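Local coordinates for A-type flavoprotein (Giardia intestinalis, PDB 2Q9U) that scavenges dioxygen in a human parasite, probably by passing electrons from bound flavin mononucleotide to a diiron centre, at residues H85-H90 / L150-D155; D171-H176 / K224-A229. All coordinates share one frame; numbering follows the deposited sequence.

How the contacts relate
Both contacts are buried and both reach the mu-oxo-diiron group, but they hold different parts of the fold. Contact 1 joins two loops from different sheets: segment 85-90 follows strand 80-82, and the loop holding 150-155 connects strands 142-147 and 157-161. Contact 2 stays on the second of those sheets, packing the loop after strand 166-170 against strand 225-228. Contact 1 is mainly polar and metal-centred, supplying terminal ligands to both irons, and it also faces the flavin and a second subunit. Contact 2 touches no other chain; apart from bridging Asp171, it combines a Phe173-Ile226 pair with the Ser228 hydroxyl packed into a compact turn. The Asp171 carboxylate meets His85, His90 and His152 of contact 1.

Contact 1. Residues H85-H90 / L150-D155; sequences HAEGDH and LLHWPD. With FEO (mu-oxo-diiron), chain G; FMN (flavin mononucleotide), chain F.
His85 and Glu87 from one loop and His152 from the other close on a single iron, FE2, with ligand atoms crowded together that share the metal and no hydrogen bond. His85 NE2 lies 2.3 Å from FE2, Glu87 OE1 2.1 Å and His152 NE2 2.2 Å. The loop bearing His152 reaches the metal through a cis peptide between Leu151 and His152. Behind the first shell, Asp155 fixes the rotation of the His85 ring. His85 CG is anti to its backbone N (chi1 -177°), and ND1, on the side of the ring away from the iron, donates to Asp155 OD1 at 2.8 Å with an N-H...O angle of 156°. The same oxygen accepts from Ala86 N at 3.2 Å, this donor standing above the carboxylate plane, while Asp155 OD2 bonds to His115. Such a carboxylate would be expected to make the imidazole a stronger donor to iron. The segment 85-90 carries the His-x-Glu-x-Asp-His signature of the flavodiiron metallo-beta-lactamase-like domain, whose Asp89 and His90 bind the second iron, FE1. Trp153 packs against both FE2 ligands of 85-90, His85 and Glu87. The edge of His85 points at its indole face, offset, with planes at 77°, and the extended Glu87 chain lies over that face too, CB 4.0 Å from the six-membered-ring centroid in a CH-pi contact. Because the nearby FMN is held by the second subunit, the diiron site and the dimethylbenzene end of the flavin face each other across a subunit interface. The flavin meets the indole at its edge, Trp153 NE1 coming within 3.4 Å of FMN C9. Glu87 OE2, hydrogen-bonded to Tyr267 of the second subunit, is 3.5 Å from FMN C8M.

Contact 2. Residues D171-H176 / K224-A229; sequences DGFGQH and KYILSA. With FEO (mu-oxo-diiron), chain G.
Phe173 and Ile226 supply the apolar part of the contact. The two branches of Ile226 divide the work: CD1 sits over the middle of the Phe173 ring, 3.8 Å from its centroid and 12° off the normal, a CH-pi contact, while CG2 touches Phe173 CD1 at 3.7 Å. The polar part gathers round Ser228. Its OG, anti to its own backbone N, projects into the bend of 171-176 and lies 3.0 Å from Gly172 O. Its strongest polar partner is Asn170, just before the turn. Packing at this point is tight, with Gly174 CA 3.1 Å from Ser228 OG. The bend itself is a type II beta turn from Asp171 to Gly174, closed by Gly174 N bonding to Asp171 O at 2.9 Å and marked by a positive phi of 67° at Phe173. A further bond, Gln175 NE2 to Phe173 O at 3.0 Å, lies close to the amide plane of the donor and on a carbonyl lone pair. Metal binding comes from the first turn residue: Asp171 bridges the irons, OD1 to FE1 and OD2 to FE2, both at 2.0 Å, and its backbone N packs near the Ala229 methyl. Contact 2 thus ties a bridging carboxylate of the flavodiiron site to the sheet of the beta-lactamase-like domain. Strand 225-228 runs parallel to 166-170, the strand that leads into Asp171; helix 236-250 packs on both Phe173 and Ile226, and Phe196 of helix 189-204 touches Phe173.

Contact 1. Residues H85-H90 / L150-D155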
loop_
_atom_site.group_PDB
_atom_site.type_symbol
_atom_site.label_atom_id
_atom_site.label_comp_id
_atom_site.label_asym_id
_atom_site.label_seq_id
_atom_site.Cartn_x
_atom_site.Cartn_y
_atom_site.Cartn_z
ATOM N N HIS A 85 29.231 15.637 3.005
ATOM C CA HIS A 85 28.624 14.385 3.538
ATOM C C HIS A 85 28.707 13.329 2.419
ATOM O O HIS A 85 28.531 13.661 1.253
ATOM C CB HIS A 85 27.180 14.729 3.931
ATOM C CG HIS A 85 26.381 13.626 4.567
ATOM N ND1 HIS A 85 26.890 12.721 5.471
ATOM C CD2 HIS A 85 25.051 13.377 4.500
ATOM C CE1 HIS A 85 25.924 11.910 5.878
ATOM N NE2 HIS A 85 24.792 12.296 5.315
ATOM N N ALA A 86 29.002 12.077 2.758
ATOM C CA ALA A 86 29.262 11.073 1.738
ATOM C C ALA A 86 28.042 10.186 1.447
ATOM O O ALA A 86 28.098 9.329 0.561
ATOM C CB ALA A 86 30.457 10.199 2.151
ATOM N N GLU A 87 26.951 10.380 2.195
ATOM C CA GLU A 87 25.744 9.574 1.980
ATOM C C GLU A 87 25.239 9.705 0.536
ATOM O O GLU A 87 25.331 10.792 -0.077
ATOM C CB GLU A 87 24.643 9.898 3.012
ATOM C CG GLU A 87 23.571 8.782 3.103
ATOM C CD GLU A 87 22.509 9.094 4.111
ATOM O OE1 GLU A 87 22.806 9.864 5.050
ATOM O OE2 GLU A 87 21.372 8.596 3.937
ATOM N N GLY A 88 24.747 8.588 -0.010
ATOM C CA GLY A 88 24.329 8.502 -1.421
ATOM C C GLY A 88 23.382 9.581 -1.926
ATOM O O GLY A 88 23.485 10.011 -3.076
ATOM N N ASP A 89 22.460 10.026 -1.084
ATOM C CA ASP A 89 21.517 11.050 -1.506
ATOM C C ASP A 89 22.172 12.378 -1.911
ATOM O O ASP A 89 21.598 13.115 -2.699
ATOM C CB ASP A 89 20.370 11.259 -0.507
ATOM C CG ASP A 89 20.845 11.570 0.914
ATOM O OD1 ASP A 89 21.885 11.046 1.352
ATOM O OD2 ASP A 89 20.151 12.336 1.610
ATOM N N HIS A 90 23.363 12.672 -1.396
ATOM C CA HIS A 90 24.089 13.878 -1.826
ATOM C C HIS A 90 25.362 13.577 -2.583
ATOM O O HIS A 90 26.148 14.487 -2.837
ATOM C CB HIS A 90 24.476 14.698 -0.592
ATOM C CG HIS A 90 23.340 14.848 0.349
ATOM N ND1 HIS A 90 22.271 15.660 0.067
ATOM C CD2 HIS A 90 23.042 14.211 1.507
ATOM C CE1 HIS A 90 21.364 15.537 1.022
ATOM N NE2 HIS A 90 21.815 14.670 1.913
ATOM N N LEU A 150 28.939 12.790 13.613
ATOM C CA LEU A 150 27.713 12.154 14.090
ATOM C C LEU A 150 26.521 13.108 14.148
ATOM O O LEU A 150 25.659 12.995 15.020
ATOM C CB LEU A 150 27.909 11.368 15.403
ATOM C CG LEU A 150 28.797 10.118 15.333
ATOM C CD1 LEU A 150 28.938 9.539 16.736
ATOM C CD2 LEU A 150 28.256 9.041 14.343
ATOM N N LEU A 151 26.464 14.032 13.184
ATOM C CA LEU A 151 25.261 14.822 12.937
ATOM C C LEU A 151 24.982 14.832 11.432
ATOM O O LEU A 151 25.090 15.884 10.795
ATOM C CB LEU A 151 25.415 16.269 13.479
ATOM C CG LEU A 151 24.133 17.108 13.605
ATOM C CD1 LEU A 151 23.253 16.512 14.702
ATOM C CD2 LEU A 151 24.467 18.605 13.920
ATOM N N HIS A 152 24.622 13.674 10.856
ATOM C CA HIS A 152 24.399 12.417 11.584
ATOM C C HIS A 152 25.437 11.309 11.264
ATOM O O HIS A 152 25.340 10.197 11.814
ATOM C CB HIS A 152 22.978 11.900 11.272
ATOM C CG HIS A 152 22.798 11.522 9.842
ATOM N ND1 HIS A 152 22.725 10.211 9.420
ATOM C CD2 HIS A 152 22.738 12.285 8.720
ATOM C CE1 HIS A 152 22.601 10.182 8.102
ATOM N NE2 HIS A 152 22.616 11.429 7.656
ATOM N N TRP A 153 26.395 11.579 10.362
ATOM C CA TRP A 153 27.458 10.594 10.061
ATOM C C TRP A 153 28.812 11.105 10.591
ATOM O O TRP A 153 28.947 12.320 10.832
ATOM C CB TRP A 153 27.525 10.326 8.549
ATOM C CG TRP A 153 26.624 9.219 8.074
ATOM C CD1 TRP A 153 25.545 8.671 8.739
ATOM C CD2 TRP A 153 26.701 8.538 6.815
ATOM N NE1 TRP A 153 24.972 7.686 7.976
ATOM C CE2 TRP A 153 25.657 7.581 6.792
ATOM C CE3 TRP A 153 27.563 8.626 5.717
ATOM C CZ2 TRP A 153 25.446 6.730 5.700
ATOM C CZ3 TRP A 153 27.355 7.766 4.626
ATOM C CH2 TRP A 153 26.308 6.842 4.633
ATOM N N PRO A 154 29.812 10.201 10.762
ATOM C CA PRO A 154 31.177 10.650 11.124
ATOM C C PRO A 154 31.747 11.699 10.166
ATOM O O PRO A 154 32.499 12.575 10.604
ATOM C CB PRO A 154 32.006 9.350 11.074
ATOM C CG PRO A 154 31.000 8.275 11.411
ATOM C CD PRO A 154 29.746 8.727 10.652
ATOM N N ASP A 155 31.373 11.632 8.880
ATOM C CA ASP A 155 31.870 12.586 7.863
ATOM C C ASP A 155 31.089 13.900 7.722
ATOM O O ASP A 155 31.450 14.751 6.883
ATOM C CB ASP A 155 31.860 11.918 6.483
ATOM C CG ASP A 155 30.522 11.286 6.159
ATOM O OD1 ASP A 155 29.555 12.008 5.872
ATOM O OD2 ASP A 155 30.431 10.046 6.237
HETATM FE FE1 FEO G . 20.498 13.530 3.257
HETATM FE FE2 FEO G . 22.533 11.917 5.537
HETATM O O FEO G . 21.898 12.387 3.641
HETATM N N1 FMN F . 26.083 2.755 10.810
HETATM C C2 FMN F . 26.484 2.397 12.063
HETATM O O2 FMN F . 27.533 1.748 12.209
HETATM N N3 FMN F . 25.740 2.786 13.161
HETATM C C4 FMN F . 24.562 3.502 13.017
HETATM O O4 FMN F . 23.882 3.693 14.023
HETATM C C4A FMN F . 24.135 3.863 11.726
HETATM N N5 FMN F . 22.982 4.611 11.511
HETATM C C5A FMN F . 22.621 4.949 10.211
HETATM C C6 FMN F . 21.463 5.698 9.977
HETATM C C7 FMN F . 21.077 6.045 8.671
HETATM C C7M FMN F . 19.941 7.019 8.499
HETATM C C8 FMN F . 21.856 5.651 7.584
HETATM C C8M FMN F . 21.422 5.907 6.161
HETATM C C9 FMN F . 23.013 4.908 7.812
HETATM C C9A FMN F . 23.403 4.553 9.117
HETATM N N10 FMN F . 24.555 3.800 9.338
HETATM C C10 FMN F . 24.927 3.485 10.628
HETATM C "C1'" FMN F . 25.434 3.346 8.211
HETATM C "C2'" FMN F . 24.845 2.156 7.457
HETATM O "O2'" FMN F . 24.813 0.972 8.252
HETATM C "C3'" FMN F . 25.670 2.038 6.173
HETATM O "O3'" FMN F . 25.263 3.096 5.319
HETATM C "C4'" FMN F . 25.505 0.731 5.427
HETATM O "O4'" FMN F . 26.498 0.643 4.413
HETATM C "C5'" FMN F . 24.137 0.624 4.764
HETATM O "O5'" FMN F . 23.963 -0.695 4.277
HETATM P P FMN F . 23.022 -0.922 3.013
HETATM O O1P FMN F . 22.725 -2.412 2.985
HETATM O O2P FMN F . 21.779 -0.106 3.226
HETATM O O3P FMN F . 23.702 -0.488 1.726
#

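Contact 2. Residues D171-H176 / K224-A229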
loop_
_atom_site.group_PDB
_atom_site.type_symbol
_atom_site.label_atom_id
_atom_site.label_comp_id
_atom_site.label_asym_id
_atom_site.label_seq_id
_atom_site.Cartn_x
_atom_site.Cartn_y
_atom_site.Cartn_z
ATOM N N ASP A 171 22.463 18.030 5.483
ATOM C CA ASP A 171 21.299 17.405 6.105
ATOM C C ASP A 171 20.732 18.307 7.202
ATOM O O ASP A 171 19.498 18.349 7.452
ATOM C CB ASP A 171 21.658 16.051 6.729
ATOM C CG ASP A 171 21.644 14.882 5.722
ATOM O OD1 ASP A 171 20.974 14.928 4.650
ATOM O OD2 ASP A 171 22.314 13.888 6.048
ATOM N N GLY A 172 21.624 19.039 7.876
ATOM C CA GLY A 172 21.164 19.981 8.902
ATOM C C GLY A 172 20.102 20.931 8.384
ATOM O O GLY A 172 20.216 21.461 7.271
ATOM N N PHE A 173 19.070 21.145 9.201
ATOM C CA PHE A 173 17.955 22.052 8.885
ATOM C C PHE A 173 17.097 21.563 7.725
ATOM O O PHE A 173 16.255 22.300 7.217
ATOM C CB PHE A 173 18.412 23.504 8.640
ATOM C CG PHE A 173 19.019 24.141 9.855
ATOM C CD1 PHE A 173 20.388 23.984 10.127
ATOM C CD2 PHE A 173 18.224 24.861 10.737
ATOM C CE1 PHE A 173 20.953 24.558 11.287
ATOM C CE2 PHE A 173 18.770 25.444 11.897
ATOM C CZ PHE A 173 20.140 25.284 12.162
ATOM N N GLY A 174 17.293 20.295 7.344
ATOM C CA GLY A 174 16.575 19.720 6.216
ATOM C C GLY A 174 15.160 19.282 6.528
ATOM O O GLY A 174 14.786 19.078 7.707
ATOM N N GLN A 175 14.368 19.102 5.460
ATOM C CA GLN A 175 13.082 18.418 5.582
ATOM C C GLN A 175 12.874 17.672 4.264
ATOM O O GLN A 175 13.256 18.148 3.178
ATOM C CB GLN A 175 11.885 19.373 5.817
ATOM C CG GLN A 175 12.223 20.820 6.266
ATOM C CD GLN A 175 12.774 21.674 5.120
ATOM O OE1 GLN A 175 12.177 21.759 4.040
ATOM N NE2 GLN A 175 13.900 22.325 5.360
ATOM N N HIS A 176 12.270 16.492 4.374
ATOM C CA HIS A 176 11.910 15.725 3.182
ATOM C C HIS A 176 10.623 16.330 2.644
ATOM O O HIS A 176 9.483 15.980 3.046
ATOM C CB HIS A 176 11.798 14.230 3.497
ATOM C CG HIS A 176 13.111 13.589 3.808
ATOM N ND1 HIS A 176 14.207 13.673 2.969
ATOM C CD2 HIS A 176 13.490 12.811 4.852
ATOM C CE1 HIS A 176 15.212 12.996 3.500
ATOM N NE2 HIS A 176 14.800 12.457 4.638
ATOM N N LYS A 224 22.983 34.765 7.880
ATOM C CA LYS A 224 21.750 35.346 7.318
ATOM C C LYS A 224 20.937 34.300 6.574
ATOM O O LYS A 224 19.744 34.482 6.407
ATOM C CB LYS A 224 22.034 36.483 6.312
ATOM C CG LYS A 224 22.747 37.706 6.914
ATOM C CD LYS A 224 22.438 39.008 6.143
ATOM C CE LYS A 224 22.495 38.845 4.637
ATOM N NZ LYS A 224 22.872 40.114 3.874
ATOM N N TYR A 225 21.598 33.252 6.073
ATOM C CA TYR A 225 20.935 32.226 5.253
ATOM C C TYR A 225 21.385 30.829 5.626
ATOM O O TYR A 225 22.596 30.578 5.762
ATOM C CB TYR A 225 21.277 32.430 3.756
ATOM C CG TYR A 225 20.905 33.806 3.232
ATOM C CD1 TYR A 225 19.566 34.151 3.064
ATOM C CD2 TYR A 225 21.893 34.777 2.953
ATOM C CE1 TYR A 225 19.195 35.423 2.587
ATOM C CE2 TYR A 225 21.534 36.073 2.445
ATOM C CZ TYR A 225 20.179 36.373 2.281
ATOM O OH TYR A 225 19.786 37.606 1.807
ATOM N N ILE A 226 20.430 29.903 5.774
ATOM C CA ILE A 226 20.805 28.500 5.919
ATOM C C ILE A 226 20.278 27.730 4.715
ATOM O O ILE A 226 19.050 27.574 4.537
ATOM C CB ILE A 226 20.293 27.872 7.237
ATOM C CG1 ILE A 226 20.824 28.651 8.453
ATOM C CG2 ILE A 226 20.736 26.406 7.318
ATOM C CD1 ILE A 226 20.114 28.238 9.786
ATOM N N LEU A 227 21.200 27.320 3.857
ATOM C CA LEU A 227 20.839 26.573 2.656
ATOM C C LEU A 227 21.063 25.094 2.939
ATOM O O LEU A 227 22.186 24.621 3.065
ATOM C CB LEU A 227 21.648 27.036 1.436
ATOM C CG LEU A 227 21.678 28.528 1.054
ATOM C CD1 LEU A 227 22.225 28.708 -0.363
ATOM C CD2 LEU A 227 20.402 29.323 1.260
ATOM N N SER A 228 19.961 24.370 3.075
ATOM C CA SER A 228 20.001 22.972 3.462
ATOM C C SER A 228 20.057 22.077 2.213
ATOM O O SER A 228 19.723 22.519 1.140
ATOM C CB SER A 228 18.735 22.631 4.269
ATOM O OG SER A 228 18.762 21.257 4.650
ATOM N N ALA A 229 20.440 20.819 2.389
ATOM C CA ALA A 229 20.490 19.844 1.277
ATOM C C ALA A 229 19.173 19.056 1.069
ATOM O O ALA A 229 19.051 18.312 0.105
ATOM C CB ALA A 229 21.687 18.892 1.435
HETATM FE FE1 FEO G . 20.498 13.530 3.257
HETATM FE FE2 FEO G . 22.533 11.917 5.537
HETATM O O FEO G . 21.898 12.387 3.641
#